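Local atomic coordinates of cytochrome C' (Rhodopseudomonas palustris, PDB entry 1MQV), a protein that carries a covalently bound, high-spin heme c without a sixth iron ligand and has electron transfer activity, although its exact function is not known. Residues A[15-18]-A[19-22]; A[32-35]-A[36-40]; A[55-58]-A[59-62]. The protein carries 3 engineered substitutions. One frame throughout, in Å; residues are numbered along the deposited sequence.

Contact 1. Residues A[15-18]-A[19-22]; sequences MGEA and TKPI. With HEC (heme c), chain C.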
loop_
_atom_site.group_PDB
_atom_site.type_symbol
_atom_site.label_atom_id
_atom_site.label_comp_id
_atom_site.label_asym_id
_atom_site.label_seq_id
_atom_site.Cartn_x
_atom_site.Cartn_y
_atom_site.Cartn_z
ATOM N N MET A 15 -6.266 -0.055 -1.749
ATOM C CA MET A 15 -5.167 0.735 -1.174
ATOM C C MET A 15 -5.051 2.034 -1.956
ATOM O O MET A 15 -4.913 3.115 -1.367
ATOM C CB MET A 15 -3.836 -0.041 -1.221
ATOM C CG MET A 15 -3.545 -0.918 -0.025
ATOM S SD MET A 15 -1.849 -0.666 0.650
ATOM C CE MET A 15 -1.024 -1.802 -0.313
ATOM N N GLY A 16 -5.118 1.932 -3.290
ATOM C CA GLY A 16 -5.061 3.129 -4.125
ATOM C C GLY A 16 -6.175 4.111 -3.748
ATOM O O GLY A 16 -5.922 5.324 -3.575
ATOM N N GLU A 17 -7.420 3.616 -3.624
ATOM C CA GLU A 17 -8.529 4.488 -3.238
ATOM C C GLU A 17 -8.314 5.116 -1.844
ATOM O O GLU A 17 -8.706 6.251 -1.612
ATOM C CB GLU A 17 -9.818 3.678 -3.238
ATOM C CG GLU A 17 -10.097 3.193 -4.642
ATOM C CD GLU A 17 -11.125 2.081 -4.715
ATOM O OE1 GLU A 17 -11.073 1.147 -3.878
ATOM O OE2 GLU A 17 -11.974 2.134 -5.632
ATOM N N ALA A 18 -7.708 4.386 -0.915
ATOM C CA ALA A 18 -7.492 4.970 0.429
ATOM C C ALA A 18 -6.545 6.163 0.377
ATOM O O ALA A 18 -6.592 7.015 1.271
ATOM C CB ALA A 18 -6.941 3.912 1.428
ATOM N N THR A 19 -5.668 6.224 -0.624
ATOM C CA THR A 19 -4.753 7.375 -0.692
ATOM C C THR A 19 -5.430 8.592 -1.312
ATOM O O THR A 19 -4.960 9.709 -1.139
ATOM C CB THR A 19 -3.447 7.117 -1.517
ATOM O OG1 THR A 19 -3.788 6.954 -2.906
ATOM C CG2 THR A 19 -2.724 5.892 -1.028
ATOM N N LYS A 20 -6.532 8.402 -2.027
ATOM C CA LYS A 20 -7.180 9.551 -2.646
ATOM C C LYS A 20 -7.583 10.729 -1.716
ATOM O O LYS A 20 -7.235 11.889 -2.001
ATOM C CB LYS A 20 -8.366 9.096 -3.508
ATOM C CG LYS A 20 -7.964 8.208 -4.692
ATOM C CD LYS A 20 -9.080 8.213 -5.762
ATOM C CE LYS A 20 -8.849 7.199 -6.881
ATOM N NZ LYS A 20 -9.136 5.790 -6.466
ATOM N N PRO A 21 -8.295 10.470 -0.607
ATOM C CA PRO A 21 -8.658 11.604 0.260
ATOM C C PRO A 21 -7.415 12.263 0.857
ATOM O O PRO A 21 -7.410 13.457 1.144
ATOM C CB PRO A 21 -9.508 10.968 1.379
ATOM C CG PRO A 21 -9.813 9.640 0.944
ATOM C CD PRO A 21 -8.759 9.196 -0.028
ATOM N N ILE A 22 -6.380 11.474 1.104
ATOM C CA ILE A 22 -5.150 12.054 1.656
ATOM C C ILE A 22 -4.523 12.984 0.607
ATOM O O ILE A 22 -4.144 14.111 0.914
ATOM C CB ILE A 22 -4.150 10.958 2.056
ATOM C CG1 ILE A 22 -4.639 10.297 3.362
ATOM C CG2 ILE A 22 -2.740 11.574 2.299
ATOM C CD1 ILE A 22 -3.938 8.999 3.674
HETATM FE FE HEC C . 0.973 -1.392 -5.311
HETATM C CHA HEC C . -0.602 -2.837 -7.912
HETATM C CHB HEC C . -1.449 1.022 -5.205
HETATM C CHC HEC C . 2.077 -0.374 -2.277
HETATM C CHD HEC C . 3.220 -4.114 -5.108
HETATM N NA HEC C . -0.728 -0.975 -6.386
HETATM C C1A HEC C . -1.185 -1.724 -7.427
HETATM C C2A HEC C . -2.372 -1.135 -7.926
HETATM C C3A HEC C . -2.644 0.019 -7.182
HETATM C C4A HEC C . -1.576 0.076 -6.208
HETATM C CMA HEC C . -3.706 1.071 -7.243
HETATM C CAA HEC C . -3.158 -1.627 -9.134
HETATM C CBA HEC C . -4.194 -2.632 -8.684
HETATM C CGA HEC C . -5.144 -3.010 -9.828
HETATM O O1A HEC C . -6.258 -2.478 -9.845
HETATM O O2A HEC C . -4.759 -3.827 -10.686
HETATM N NB HEC C . 0.453 0.005 -4.063
HETATM C C1B HEC C . -0.485 1.014 -4.206
HETATM C C2B HEC C . -0.409 2.041 -3.145
HETATM C C3B HEC C . 0.583 1.656 -2.331
HETATM C C4B HEC C . 1.098 0.367 -2.880
HETATM C CMB HEC C . -1.312 3.313 -3.098
HETATM C CAB HEC C . 1.099 2.327 -1.138
HETATM C CBB HEC C . 0.283 2.794 -0.097
HETATM N NC HEC C . 2.284 -2.132 -3.965
HETATM C C1C HEC C . 2.650 -1.560 -2.747
HETATM C C2C HEC C . 3.712 -2.260 -2.135
HETATM C C3C HEC C . 4.091 -3.320 -2.917
HETATM C C4C HEC C . 3.161 -3.203 -4.081
HETATM C CMC HEC C . 4.489 -1.779 -0.862
HETATM C CAC HEC C . 5.156 -4.310 -2.825
HETATM C CBC HEC C . 5.708 -4.609 -1.495
HETATM N ND HEC C . 1.305 -3.141 -6.290
HETATM C C1D HEC C . 2.300 -4.081 -6.199
HETATM C C2D HEC C . 2.232 -5.065 -7.300
HETATM C C3D HEC C . 1.159 -4.671 -8.064
HETATM C C4D HEC C . 0.562 -3.495 -7.435
HETATM C CMD HEC C . 3.073 -6.376 -7.297
HETATM C CAD HEC C . 0.625 -5.481 -9.339
HETATM C CBD HEC C . -0.487 -6.409 -8.764
HETATM C CGD HEC C . -0.942 -7.398 -9.834
HETATM O O1D HEC C . -1.136 -6.913 -10.958
HETATM O O2D HEC C . -1.080 -8.604 -9.547
#
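Gly16 O is gripped twice by Thr19, once through the hydroxyl and once through the backbone amide. OG1 of Thr19 donates to Gly16 O at 2.8 Å, tilted only modestly from the carbonyl plane. Thr19 N reaches the same oxygen at 3.1 Å from well above that plane, and it also donates to Met15 O one residue earlier. The hydroxyl is placed for this by its first torsion, chi1 68°, with OG1 between the backbone N and the carbonyl carbon. The same rotation sets Thr19 CG2 anti to the carbonyl carbon, beside the backbone N, and 3.6 Å from the heme methyl CMB.

The helix is kinked at Pro21, whose N has no hydrogen to give to the turn before; Pro21 CD sits 3.3 Å from Glu17 O, while Lys20 N turns to Glu17 O (3.1 Å) and bonds only weakly to Gly16 O. Alongside, Lys20 bends at its last torsion and lays NZ against CG of Glu17, the two side chains pointing the same way with their charged atoms not in contact.

Toward the heme, Met15 CE lies over one face of the porphyrin near its rim, 3.9 Å from heme CHC. Gly16 CA also faces CMB, and a side chain at Gly16 would run into the heme methyl CMA. Helix 4-27 thus lines the heme pocket here, with helix 99-120 touching Thr19 and Ile22 through Leu110 and Ile106, and helix 34-50 packing on Met15, Pro21 and Ile22.

Contact 2. Residues A[32-35]-A[36-40]; sequences WDQA and VVQKS. Engineered in segment 32-35: Trp32 (natural residue Phe).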
loop_
_atom_site.group_PDB
_atom_site.type_symbol
_atom_site.label_atom_id
_atom_site.label_comp_id
_atom_site.label_asym_id
_atom_site.label_seq_id
_atom_site.Cartn_x
_atom_site.Cartn_y
_atom_site.Cartn_z
ATOM N N TRP A 32 -9.039 19.088 6.004
ATOM C CA TRP A 32 -8.512 18.083 6.924
ATOM C C TRP A 32 -9.683 17.390 7.638
ATOM O O TRP A 32 -10.670 18.051 7.999
ATOM C CB TRP A 32 -7.640 18.779 7.967
ATOM C CG TRP A 32 -7.416 17.972 9.169
ATOM C CD1 TRP A 32 -7.924 18.202 10.410
ATOM C CD2 TRP A 32 -6.556 16.833 9.289
ATOM N NE1 TRP A 32 -7.432 17.284 11.298
ATOM C CE2 TRP A 32 -6.591 16.428 10.634
ATOM C CE3 TRP A 32 -5.754 16.108 8.387
ATOM C CZ2 TRP A 32 -5.860 15.335 11.105
ATOM C CZ3 TRP A 32 -5.022 15.018 8.864
ATOM C CH2 TRP A 32 -5.088 14.645 10.200
ATOM N N ASP A 33 -9.579 16.072 7.827
ATOM C CA ASP A 33 -10.615 15.303 8.505
ATOM C C ASP A 33 -9.832 14.196 9.172
ATOM O O ASP A 33 -9.383 13.277 8.474
ATOM C CB ASP A 33 -11.591 14.740 7.461
ATOM C CG ASP A 33 -12.767 14.000 8.090
ATOM O OD1 ASP A 33 -12.555 13.164 9.001
ATOM O OD2 ASP A 33 -13.909 14.258 7.656
ATOM N N GLN A 34 -9.618 14.280 10.488
ATOM C CA GLN A 34 -8.808 13.272 11.162
ATOM C C GLN A 34 -9.325 11.841 11.006
ATOM O O GLN A 34 -8.548 10.905 10.813
ATOM C CB GLN A 34 -8.628 13.584 12.653
ATOM C CG GLN A 34 -7.955 12.424 13.373
ATOM C CD GLN A 34 -7.067 12.831 14.534
ATOM O OE1 GLN A 34 -6.115 12.120 14.869
ATOM N NE2 GLN A 34 -7.377 13.963 15.165
ATOM N N ALA A 35 -10.642 11.689 11.055
ATOM C CA ALA A 35 -11.269 10.382 10.930
ATOM C C ALA A 35 -11.001 9.746 9.553
ATOM O O ALA A 35 -10.727 8.539 9.457
ATOM C CB ALA A 35 -12.779 10.526 11.169
ATOM N N VAL A 36 -11.125 10.544 8.494
ATOM C CA VAL A 36 -10.876 10.044 7.138
ATOM C C VAL A 36 -9.436 9.567 7.000
ATOM O O VAL A 36 -9.170 8.560 6.370
ATOM C CB VAL A 36 -11.120 11.158 6.067
ATOM C CG1 VAL A 36 -10.560 10.700 4.681
ATOM C CG2 VAL A 36 -12.625 11.471 5.982
ATOM N N VAL A 37 -8.502 10.321 7.578
ATOM C CA VAL A 37 -7.091 9.964 7.508
ATOM C C VAL A 37 -6.823 8.683 8.282
ATOM O O VAL A 37 -6.137 7.786 7.793
ATOM C CB VAL A 37 -6.255 11.123 8.051
ATOM C CG1 VAL A 37 -4.820 10.730 8.170
ATOM C CG2 VAL A 37 -6.378 12.276 7.106
ATOM N N GLN A 38 -7.395 8.568 9.480
ATOM C CA GLN A 38 -7.235 7.354 10.288
ATOM C C GLN A 38 -7.802 6.145 9.547
ATOM O O GLN A 38 -7.234 5.036 9.583
ATOM C CB GLN A 38 -7.985 7.514 11.587
ATOM C CG GLN A 38 -7.195 8.239 12.634
ATOM C CD GLN A 38 -6.009 7.406 13.113
ATOM O OE1 GLN A 38 -4.940 7.424 12.510
ATOM N NE2 GLN A 38 -6.210 6.650 14.190
ATOM N N LYS A 39 -8.936 6.360 8.887
ATOM C CA LYS A 39 -9.576 5.264 8.134
ATOM C C LYS A 39 -8.660 4.774 6.985
ATOM O O LYS A 39 -8.483 3.559 6.778
ATOM C CB LYS A 39 -10.918 5.752 7.610
ATOM C CG LYS A 39 -11.705 4.785 6.720
ATOM C CD LYS A 39 -13.014 5.419 6.335
ATOM C CE LYS A 39 -13.788 4.563 5.335
ATOM N NZ LYS A 39 -14.300 3.320 5.944
ATOM N N SER A 40 -8.076 5.721 6.245
ATOM C CA SER A 40 -7.168 5.400 5.146
ATOM C C SER A 40 -5.921 4.722 5.647
ATOM O O SER A 40 -5.473 3.773 5.046
ATOM C CB SER A 40 -6.741 6.666 4.358
ATOM O OG SER A 40 -7.853 7.220 3.664
#
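Val36 N donates to Asp33 OD1 at 3.0 Å with a fairly straight N-H (161°), meeting the carboxylate oxygen from above its plane. One residue on, Val37 N donates to Asp33 O (3.2 Å), nearly along the C=O axis, so a single aspartate engages two successive amides, one through its side chain and one through its backbone. The carboxylate gets there because CG stands anti to the backbone N, chi1 -176°, which folds the group back over the first turn. Gln38 N to Gln34 O and Lys39 N to Ala35 O, both 2.9 Å, then carry the regular ladder forward.

This is a textbook N-cap: Asp33 precedes helix 34-50, one of the four helices of the bundle, and its side chain takes up an amide that has no preceding turn to bond to. A negative carboxylate at this end would also be expected to interact favourably with the helix dipole. With an alanine in place of Asp33, Val36 N is likely to lose its side-chain acceptor and the Val36 CG2 methyl its packing partner, leaving the first turn less firmly held.

The cap is packed as well as bonded. The two side chains cross at about a right angle, and Val36 CG2 lies 3.3 Å from Asp33 CG, the carboxylate carbon.

Farther out, the engineered Trp32 brings the six-membered part of its indole obliquely to Val37, CZ3 lying 3.5 Å from the CG2 methyl. One face of the indole also carries Gln34 N, 3.7 Å above the plane and offset toward the rim. Beyond the turn, Trp32 touches Ile96, Glu99 and Leu102, while Met25 of helix 4-27 lies against Asp33 and Val37.

Contact 3. Residues A[55-58]-A[59-62]; sequences FPAD and SKTG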
loop_
_atom_site.group_PDB
_atom_site.type_symbol
_atom_site.label_atom_id
_atom_site.label_comp_id
_atom_site.label_asym_id
_atom_site.label_seq_id
_atom_site.Cartn_x
_atom_site.Cartn_y
_atom_site.Cartn_z
ATOM N N PHE A 55 0.886 -13.847 -3.298
ATOM C CA PHE A 55 1.794 -13.858 -4.433
ATOM C C PHE A 55 2.522 -15.209 -4.546
ATOM O O PHE A 55 3.720 -15.307 -4.344
ATOM C CB PHE A 55 2.832 -12.707 -4.338
ATOM C CG PHE A 55 2.233 -11.336 -4.576
ATOM C CD1 PHE A 55 1.569 -10.663 -3.537
ATOM C CD2 PHE A 55 2.276 -10.742 -5.843
ATOM C CE1 PHE A 55 0.958 -9.434 -3.759
ATOM C CE2 PHE A 55 1.662 -9.495 -6.074
ATOM C CZ PHE A 55 1.003 -8.846 -5.020
ATOM N N PRO A 56 1.792 -16.278 -4.891
ATOM C CA PRO A 56 2.432 -17.598 -5.014
ATOM C C PRO A 56 3.200 -17.756 -6.323
ATOM O O PRO A 56 2.809 -17.207 -7.344
ATOM C CB PRO A 56 1.246 -18.564 -4.934
ATOM C CG PRO A 56 0.151 -17.790 -5.686
ATOM C CD PRO A 56 0.358 -16.317 -5.263
ATOM N N ALA A 57 4.300 -18.509 -6.300
ATOM C CA ALA A 57 5.066 -18.719 -7.527
ATOM C C ALA A 57 4.214 -19.398 -8.640
ATOM O O ALA A 57 4.458 -19.178 -9.824
ATOM C CB ALA A 57 6.327 -19.545 -7.218
ATOM N N ASP A 58 3.212 -20.200 -8.279
ATOM C CA ASP A 58 2.403 -20.841 -9.328
ATOM C C ASP A 58 1.478 -19.846 -10.046
ATOM O O ASP A 58 0.669 -20.220 -10.894
ATOM C CB ASP A 58 1.604 -22.051 -8.795
ATOM C CG ASP A 58 0.693 -21.711 -7.641
ATOM O OD1 ASP A 58 0.095 -20.625 -7.651
ATOM O OD2 ASP A 58 0.557 -22.547 -6.722
ATOM N N SER A 59 1.595 -18.571 -9.703
ATOM C CA SER A 59 0.793 -17.587 -10.373
ATOM C C SER A 59 1.709 -16.668 -11.182
ATOM O O SER A 59 1.263 -15.636 -11.726
ATOM C CB SER A 59 -0.004 -16.784 -9.364
ATOM O OG SER A 59 0.548 -15.493 -9.256
ATOM N N LYS A 60 2.986 -17.031 -11.298
ATOM C CA LYS A 60 3.917 -16.177 -12.054
ATOM C C LYS A 60 3.621 -16.177 -13.570
ATOM O O LYS A 60 4.067 -15.294 -14.311
ATOM C CB LYS A 60 5.386 -16.570 -11.784
ATOM C CG LYS A 60 5.882 -17.853 -12.424
ATOM C CD LYS A 60 7.384 -18.052 -12.162
ATOM C CE LYS A 60 7.692 -18.245 -10.682
ATOM N NZ LYS A 60 9.003 -18.935 -10.416
ATOM N N THR A 61 2.846 -17.150 -14.018
ATOM C CA THR A 61 2.471 -17.262 -15.420
ATOM C C THR A 61 0.959 -17.015 -15.481
ATOM O O THR A 61 0.255 -17.628 -16.283
ATOM C CB THR A 61 2.766 -18.682 -15.954
ATOM O OG1 THR A 61 1.906 -19.626 -15.301
ATOM C CG2 THR A 61 4.206 -19.072 -15.649
ATOM N N GLY A 62 0.465 -16.112 -14.627
ATOM C CA GLY A 62 -0.974 -15.844 -14.542
ATOM C C GLY A 62 -1.748 -15.241 -15.707
ATOM O O GLY A 62 -2.924 -15.537 -15.924
#
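Ser59 and Pro56 face one another across a tight turn, the serine CB lying 3.8 Å from CG of the proline ring. Beside this apolar touch, both polar groups of the serine address the carbonyl of the same proline. Ser59 N donates to Pro56 O at 3.0 Å, coming from above the carbonyl plane with a reasonably straight N-H (154°). The hydroxyl adds a weak bond, OG to Pro56 O at 3.4 Å. The serine torsion, chi1 107°, lies away from the usual staggered positions and leaves OG able to lean toward the proline carbonyl and also to accept from Arg8 NH1.

Lys60 and Ala57 make the second pairing. The lysine chain curls round the end of the Ala57 carbonyl, with Lys60 CG 3.2 Å beyond Ala57 O, and then bends at chi3 so that CE comes to 3.9 Å from the alanine CB. Lys60 N meanwhile donates to that oxygen (3.0 Å, 161°), again from above the carbonyl plane. Both backbone bonds span three residues, the spacing of a short 3-10 segment. A type I beta turn from Ser59 to Gly62 follows directly, with a weak closing bond from Gly62 N to Ser59 O.

Around the turn, Pro56 and Ser59 rest on helix 4-27 through Val4, Ile5 and Arg8, and Phe72 covers Ala57 and Lys60. Arg8 binds the heme c, and Phe55 touches the heme while meeting Phe78 edge-to-face. Chemically, then, the serine hydroxyl couples a loop carbonyl to a heme-binding arginine: as a second-shell partner, Ser59 probably helps to position the Arg8 guanidinium.

In the fold
Along the chain the contacts come in series, contact 1 on helix 4-27, contact 2 at the start of helix 34-50 and contact 3 in the loop that leads on to helix 75-95. Contacts 1 and 2 are neighbours, their centres 11 Å apart, and they touch: Ser40 OG lies 2.7 Å from Ala18 O, probably hydrogen-bonded, while Pro21 packs on Val36. Contact 3 lies on the opposite side of the chain's centre, its centre 27 Å from that of contact 1 and 35 Å from that of contact 2. Contacts 1 and 3 both supply residues to the heme pocket, whereas contact 2 caps the start of helix 34-50, away from the heme, and packs there against helix 4-27.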